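PDB 7D6V: succinate dehydrogenase subunit A from Mycolicibacterium smegmatis, which probably oxidises succinate to fumarate as the FAD-binding subunit of the complex and passes the electrons on toward a quinone. Local coordinates for residues A[99-102]-A[103-106]; A[134-137]-A[138-142]. All blocks are in the same frame, centred on the assembly; numbering follows the deposited sequence.

Contact 1 (A[99-102]-A[103-106]); sequences WELE and TYGA
Thr-103, Tyr-104 and Glu-102 carry this local contact at the C-terminal end of helix 84-102. The hydroxyl of Thr-103 turns back on the preceding turn, and its OG1 donates to Glu-100 O at 2.6 Å. With chi1 at 67°, OG1 sits between the backbone N and the carbonyl carbon, which aims it back along the helix. It meets the carbonyl at a C=O...donor angle of 121°, tilted from the carbonyl plane. The amide of Thr-103 adds a weak bond to the same oxygen. Tyr-104 lays one ring face over that oxygen too, with Glu-100 O 3.2 Å above the plane and over its centre. The ring runs alongside the Glu-100 side chain, both pointing the same way, and Tyr-104 OH lies 4.1 Å from Glu-100 CG. The carboxylate of Glu-100 is paired with Arg-22 and Arg-97.

The backbone forms a Schellman motif. Ala-106 N reaches Leu-101 O at 3.5 Å and Gly-105 N reaches Glu-102 O at 3.4 Å, both weak bonds. Gly-105 takes positive phi, 116°, as the motif requires. Tyr-104 N also donates to Leu-101 O. The usual apolar contact across the motif is present: Leu-101 CB and Ala-106 CB are 4.4 Å apart. Glu-102 contributes its CB, 3.5 Å from Ala-106 O, while its carboxylate makes a weak, long ion pair with Arg-110.

Glu-102 and Thr-103 pack on Tyr-129 of the iron-sulfur subunit. Tyr-104 and Ala-106 rest on helix 136-159, and beyond this turn the chain runs as a loop toward strand 118-119.

Contact 2 (A[134-137]-A[138-142]); sequences DRTG and LEIIR
Thr-136 turns CG2 anti to its own backbone N, while Ile-140 (chi1 -71°) holds CG1 beside its N. This brings Thr-136 CG2 to Ile-140 CD1, 4.1 Å away, with the two side chains at a slant to each other. This is the first turn of helix 136-159, in the FAD-binding part of the flavoprotein, and Arg-135 occupies the N-cap position. Three backbone bonds start the helix. Glu-139 N donates to Arg-135 O at 3.0 Å with an N-H...O angle of 161°. Ile-140 N donates to Thr-136 O at 2.9 Å, and Ile-141 N to Gly-137 O at 3.0 Å. Leu-138 CB also packs on Arg-135 O, at 3.4 Å.

The polar groups of Thr-136 and Glu-139 find partners outside the turn. Thr-136 OG1 is hydrogen-bonded to Gly-52 O, and the carboxylate of Glu-139 forms a salt bridge with Arg-143 of the iron-sulfur subunit and a weak bond to Leu-107 N. The Ile-141 side chain approaches the bound FAD to about 5 Å and touches residues of what is probably the dinucleotide-binding glycine motif. Arg-135 and Glu-139 carry opposite charges, but Arg-135 NE and Glu-139 OE2 stay 5.6 Å apart. Further along the helix, Leu-138 CD1 lies over one face of the Arg-142 guanidinium, 4.3 Å above its plane.

Contact 1 finishes one helix, whereas contact 2 starts the next, 136-159; the chain between them passes through the short strands 118-119 and 129-130. Their centres are 12 Å apart and they touch: Leu-101 CD1 packs on Ile-140 CG1, and Ala-106 CA lies against Glu-139 OE1. Contact 2 is buried and close to FAD. Contact 1 is only partly buried, farther from the chain's centre and from the cofactor. In contact 1 carbonyls take a side-chain hydroxyl and mostly weak amide bonds, and a ring face packs over one of them. In contact 2 regular backbone bonds prevail. Both reach the iron-sulfur subunit by packing; from contact 2, Glu-139 also pairs with Arg-143 of that subunit.

Contact 1 (A[99-102]-A[103-106])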
ATOM      1  N   TRP A  99       6.572 -20.434  -5.887  1.00 15.46           N
ATOM      2  CA  TRP A  99       7.999 -20.617  -5.641  1.00 15.46           C
ATOM      3  C   TRP A  99       8.838 -19.673  -6.489  1.00 15.46           C
ATOM      4  O   TRP A  99       9.831 -19.118  -6.009  1.00 15.46           O
ATOM      5  CB  TRP A  99       8.403 -22.063  -5.903  1.00 15.46           C
ATOM      6  CG  TRP A  99       8.119 -22.957  -4.759  1.00 15.46           C
ATOM      7  CD1 TRP A  99       8.152 -22.630  -3.441  1.00 15.46           C
ATOM      8  CD2 TRP A  99       7.755 -24.336  -4.824  1.00 15.46           C
ATOM      9  NE1 TRP A  99       7.830 -23.721  -2.675  1.00 15.46           N
ATOM     10  CE2 TRP A  99       7.581 -24.783  -3.503  1.00 15.46           C
ATOM     11  CE3 TRP A  99       7.561 -25.239  -5.872  1.00 15.46           C
ATOM     12  CZ2 TRP A  99       7.221 -26.089  -3.201  1.00 15.46           C
ATOM     13  CZ3 TRP A  99       7.203 -26.533  -5.570  1.00 15.46           C
ATOM     14  CH2 TRP A  99       7.037 -26.947  -4.245  1.00 15.46           C
ATOM     15  N   GLU A 100       8.469 -19.483  -7.755  1.00 14.66           N
ATOM     16  CA  GLU A 100       9.235 -18.573  -8.594  1.00 14.66           C
ATOM     17  C   GLU A 100       8.956 -17.113  -8.270  1.00 14.66           C
ATOM     18  O   GLU A 100       9.728 -16.247  -8.688  1.00 14.66           O
ATOM     19  CB  GLU A 100       8.970 -18.846 -10.076  1.00 14.66           C
ATOM     20  CG  GLU A 100       7.612 -18.427 -10.576  1.00 14.66           C
ATOM     21  CD  GLU A 100       7.301 -19.000 -11.943  1.00 14.66           C
ATOM     22  OE1 GLU A 100       8.029 -19.912 -12.385  1.00 14.66           O
ATOM     23  OE2 GLU A 100       6.331 -18.536 -12.577  1.00 14.66           O
ATOM     24  N   LEU A 101       7.877 -16.821  -7.538  1.00 14.73           N
ATOM     25  CA  LEU A 101       7.664 -15.457  -7.064  1.00 14.73           C
ATOM     26  C   LEU A 101       8.799 -14.993  -6.160  1.00 14.73           C
ATOM     27  O   LEU A 101       9.217 -13.833  -6.227  1.00 14.73           O
ATOM     28  CB  LEU A 101       6.334 -15.345  -6.320  1.00 14.73           C
ATOM     29  CG  LEU A 101       5.130 -14.809  -7.083  1.00 14.73           C
ATOM     30  CD1 LEU A 101       3.925 -14.772  -6.168  1.00 14.73           C
ATOM     31  CD2 LEU A 101       5.424 -13.432  -7.642  1.00 14.73           C
ATOM     32  N   GLU A 102       9.303 -15.874  -5.297  1.00 16.43           N
ATOM     33  CA  GLU A 102      10.346 -15.462  -4.367  1.00 16.43           C
ATOM     34  C   GLU A 102      11.743 -15.529  -4.967  1.00 16.43           C
ATOM     35  O   GLU A 102      12.687 -15.034  -4.345  1.00 16.43           O
ATOM     36  CB  GLU A 102      10.282 -16.294  -3.085  1.00 16.43           C
ATOM     37  CG  GLU A 102      10.512 -17.770  -3.259  1.00 16.43           C
ATOM     38  CD  GLU A 102      10.533 -18.498  -1.935  1.00 16.43           C
ATOM     39  OE1 GLU A 102      10.592 -17.818  -0.892  1.00 16.43           O
ATOM     40  OE2 GLU A 102      10.491 -19.746  -1.935  1.00 16.43           O
ATOM     41  N   THR A 103      11.902 -16.121  -6.153  1.00 15.49           N
ATOM     42  CA  THR A 103      13.123 -15.904  -6.916  1.00 15.49           C
ATOM     43  C   THR A 103      13.167 -14.507  -7.512  1.00 15.49           C
ATOM     44  O   THR A 103      14.236 -14.060  -7.938  1.00 15.49           O
ATOM     45  CB  THR A 103      13.261 -16.942  -8.027  1.00 15.49           C
ATOM     46  OG1 THR A 103      12.237 -16.738  -9.006  1.00 15.49           O
ATOM     47  CG2 THR A 103      13.144 -18.332  -7.460  1.00 15.49           C
ATOM     48  N   TYR A 104      12.032 -13.816  -7.556  1.00 14.22           N
ATOM     49  CA  TYR A 104      11.973 -12.435  -8.002  1.00 14.22           C
ATOM     50  C   TYR A 104      12.200 -11.443  -6.871  1.00 14.22           C
ATOM     51  O   TYR A 104      12.306 -10.243  -7.136  1.00 14.22           O
ATOM     52  CB  TYR A 104      10.619 -12.135  -8.653  1.00 14.22           C
ATOM     53  CG  TYR A 104      10.218 -13.036  -9.799  1.00 14.22           C
ATOM     54  CD1 TYR A 104       8.886 -13.164 -10.159  1.00 14.22           C
ATOM     55  CD2 TYR A 104      11.162 -13.743 -10.525  1.00 14.22           C
ATOM     56  CE1 TYR A 104       8.504 -13.975 -11.199  1.00 14.22           C
ATOM     57  CE2 TYR A 104      10.787 -14.556 -11.568  1.00 14.22           C
ATOM     58  CZ  TYR A 104       9.458 -14.669 -11.902  1.00 14.22           C
ATOM     59  OH  TYR A 104       9.078 -15.479 -12.943  1.00 14.22           O
ATOM     60  N   GLY A 105      12.266 -11.909  -5.626  1.00 14.57           N
ATOM     61  CA  GLY A 105      12.507 -11.033  -4.498  1.00 14.57           C
ATOM     62  C   GLY A 105      11.371 -10.946  -3.501  1.00 14.57           C
ATOM     63  O   GLY A 105      11.418 -10.129  -2.577  1.00 14.57           O
ATOM     64  N   ALA A 106      10.344 -11.774  -3.670  1.00 14.61           N
ATOM     65  CA  ALA A 106       9.222 -11.767  -2.743  1.00 14.61           C
ATOM     66  C   ALA A 106       9.632 -12.340  -1.393  1.00 14.61           C
ATOM     67  O   ALA A 106      10.391 -13.309  -1.314  1.00 14.61           O
ATOM     68  CB  ALA A 106       8.053 -12.567  -3.313  1.00 14.61           C
TER

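Contact 2 (A[134-137]-A[138-142])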
ATOM      1  N   ASP A 134      -1.300  -9.184   6.347  1.00 18.81           N
ATOM      2  CA  ASP A 134      -2.408  -9.115   5.403  1.00 18.81           C
ATOM      3  C   ASP A 134      -2.067  -8.044   4.373  1.00 18.81           C
ATOM      4  O   ASP A 134      -2.650  -6.959   4.358  1.00 18.81           O
ATOM      5  CB  ASP A 134      -3.719  -8.801   6.130  1.00 18.81           C
ATOM      6  CG  ASP A 134      -4.186  -9.940   7.011  1.00 18.81           C
ATOM      7  OD1 ASP A 134      -3.886 -11.108   6.692  1.00 18.81           O
ATOM      8  OD2 ASP A 134      -4.853  -9.667   8.031  1.00 18.81           O
ATOM      9  N   ARG A 135      -1.115  -8.372   3.493  1.00 16.32           N
ATOM     10  CA  ARG A 135      -0.763  -7.522   2.363  1.00 16.32           C
ATOM     11  C   ARG A 135      -0.286  -8.352   1.178  1.00 16.32           C
ATOM     12  O   ARG A 135       0.601  -7.916   0.437  1.00 16.32           O
ATOM     13  CB  ARG A 135       0.288  -6.482   2.765  1.00 16.32           C
ATOM     14  CG  ARG A 135       1.425  -7.021   3.600  1.00 16.32           C
ATOM     15  CD  ARG A 135       2.412  -5.922   3.946  1.00 16.32           C
ATOM     16  NE  ARG A 135       3.548  -6.432   4.708  1.00 16.32           N
ATOM     17  CZ  ARG A 135       3.527  -6.653   6.018  1.00 16.32           C
ATOM     18  NH1 ARG A 135       4.607  -7.117   6.631  1.00 16.32           N
ATOM     19  NH2 ARG A 135       2.428  -6.408   6.717  1.00 16.32           N
ATOM     20  N   THR A 136      -0.834  -9.557   1.006  1.00 15.40           N
ATOM     21  CA  THR A 136      -0.285 -10.494   0.032  1.00 15.40           C
ATOM     22  C   THR A 136      -0.398  -9.963  -1.392  1.00 15.40           C
ATOM     23  O   THR A 136       0.520 -10.139  -2.200  1.00 15.40           O
ATOM     24  CB  THR A 136      -0.985 -11.846   0.162  1.00 15.40           C
ATOM     25  OG1 THR A 136      -1.074 -12.203   1.546  1.00 15.40           O
ATOM     26  CG2 THR A 136      -0.209 -12.917  -0.572  1.00 15.40           C
ATOM     27  N   GLY A 137      -1.517  -9.315  -1.722  1.00 14.35           N
ATOM     28  CA  GLY A 137      -1.659  -8.744  -3.052  1.00 14.35           C
ATOM     29  C   GLY A 137      -0.631  -7.667  -3.336  1.00 14.35           C
ATOM     30  O   GLY A 137      -0.080  -7.592  -4.440  1.00 14.35           O
ATOM     31  N   LEU A 138      -0.354  -6.822  -2.342  1.00 14.11           N
ATOM     32  CA  LEU A 138       0.686  -5.811  -2.491  1.00 14.11           C
ATOM     33  C   LEU A 138       2.043  -6.453  -2.734  1.00 14.11           C
ATOM     34  O   LEU A 138       2.805  -6.000  -3.596  1.00 14.11           O
ATOM     35  CB  LEU A 138       0.731  -4.921  -1.251  1.00 14.11           C
ATOM     36  CG  LEU A 138       1.858  -3.891  -1.205  1.00 14.11           C
ATOM     37  CD1 LEU A 138       1.597  -2.776  -2.197  1.00 14.11           C
ATOM     38  CD2 LEU A 138       2.023  -3.339   0.196  1.00 14.11           C
ATOM     39  N   GLU A 139       2.360  -7.513  -1.990  1.00 14.56           N
ATOM     40  CA  GLU A 139       3.628  -8.207  -2.186  1.00 14.56           C
ATOM     41  C   GLU A 139       3.723  -8.788  -3.590  1.00 14.56           C
ATOM     42  O   GLU A 139       4.758  -8.659  -4.255  1.00 14.56           O
ATOM     43  CB  GLU A 139       3.786  -9.305  -1.136  1.00 14.56           C
ATOM     44  CG  GLU A 139       5.071 -10.107  -1.238  1.00 14.56           C
ATOM     45  CD  GLU A 139       6.275  -9.355  -0.712  1.00 14.56           C
ATOM     46  OE1 GLU A 139       7.277  -9.251  -1.446  1.00 14.56           O
ATOM     47  OE2 GLU A 139       6.223  -8.868   0.436  1.00 14.56           O
ATOM     48  N   ILE A 140       2.643  -9.407  -4.066  1.00 14.06           N
ATOM     49  CA  ILE A 140       2.646 -10.016  -5.393  1.00 14.06           C
ATOM     50  C   ILE A 140       2.879  -8.960  -6.466  1.00 14.06           C
ATOM     51  O   ILE A 140       3.731  -9.121  -7.351  1.00 14.06           O
ATOM     52  CB  ILE A 140       1.329 -10.774  -5.633  1.00 14.06           C
ATOM     53  CG1 ILE A 140       1.275 -12.032  -4.774  1.00 14.06           C
ATOM     54  CG2 ILE A 140       1.173 -11.131  -7.097  1.00 14.06           C
ATOM     55  CD1 ILE A 140      -0.112 -12.570  -4.612  1.00 14.06           C
ATOM     56  N   ILE A 141       2.128  -7.859  -6.401  1.00 13.67           N
ATOM     57  CA  ILE A 141       2.217  -6.857  -7.458  1.00 13.67           C
ATOM     58  C   ILE A 141       3.557  -6.125  -7.403  1.00 13.67           C
ATOM     59  O   ILE A 141       4.146  -5.815  -8.445  1.00 13.67           O
ATOM     60  CB  ILE A 141       1.012  -5.898  -7.395  1.00 13.67           C
ATOM     61  CG1 ILE A 141       0.894  -5.103  -8.698  1.00 13.67           C
ATOM     62  CG2 ILE A 141       1.094  -4.979  -6.195  1.00 13.67           C
ATOM     63  CD1 ILE A 141      -0.451  -4.452  -8.892  1.00 13.67           C
ATOM     64  N   ARG A 142       4.073  -5.859  -6.196  1.00 13.07           N
ATOM     65  CA  ARG A 142       5.396  -5.255  -6.075  1.00 13.07           C
ATOM     66  C   ARG A 142       6.459  -6.159  -6.671  1.00 13.07           C
ATOM     67  O   ARG A 142       7.345  -5.694  -7.398  1.00 13.07           O
ATOM     68  CB  ARG A 142       5.722  -4.985  -4.608  1.00 13.07           C
ATOM     69  CG  ARG A 142       5.278  -3.647  -4.086  1.00 13.07           C
ATOM     70  CD  ARG A 142       5.986  -2.473  -4.732  1.00 13.07           C
ATOM     71  NE  ARG A 142       5.271  -1.249  -4.392  1.00 13.07           N
ATOM     72  CZ  ARG A 142       4.166  -0.846  -5.005  1.00 13.07           C
ATOM     73  NH1 ARG A 142       3.666  -1.555  -6.003  1.00 13.07           N
ATOM     74  NH2 ARG A 142       3.564   0.267  -4.628  1.00 13.07           N
TER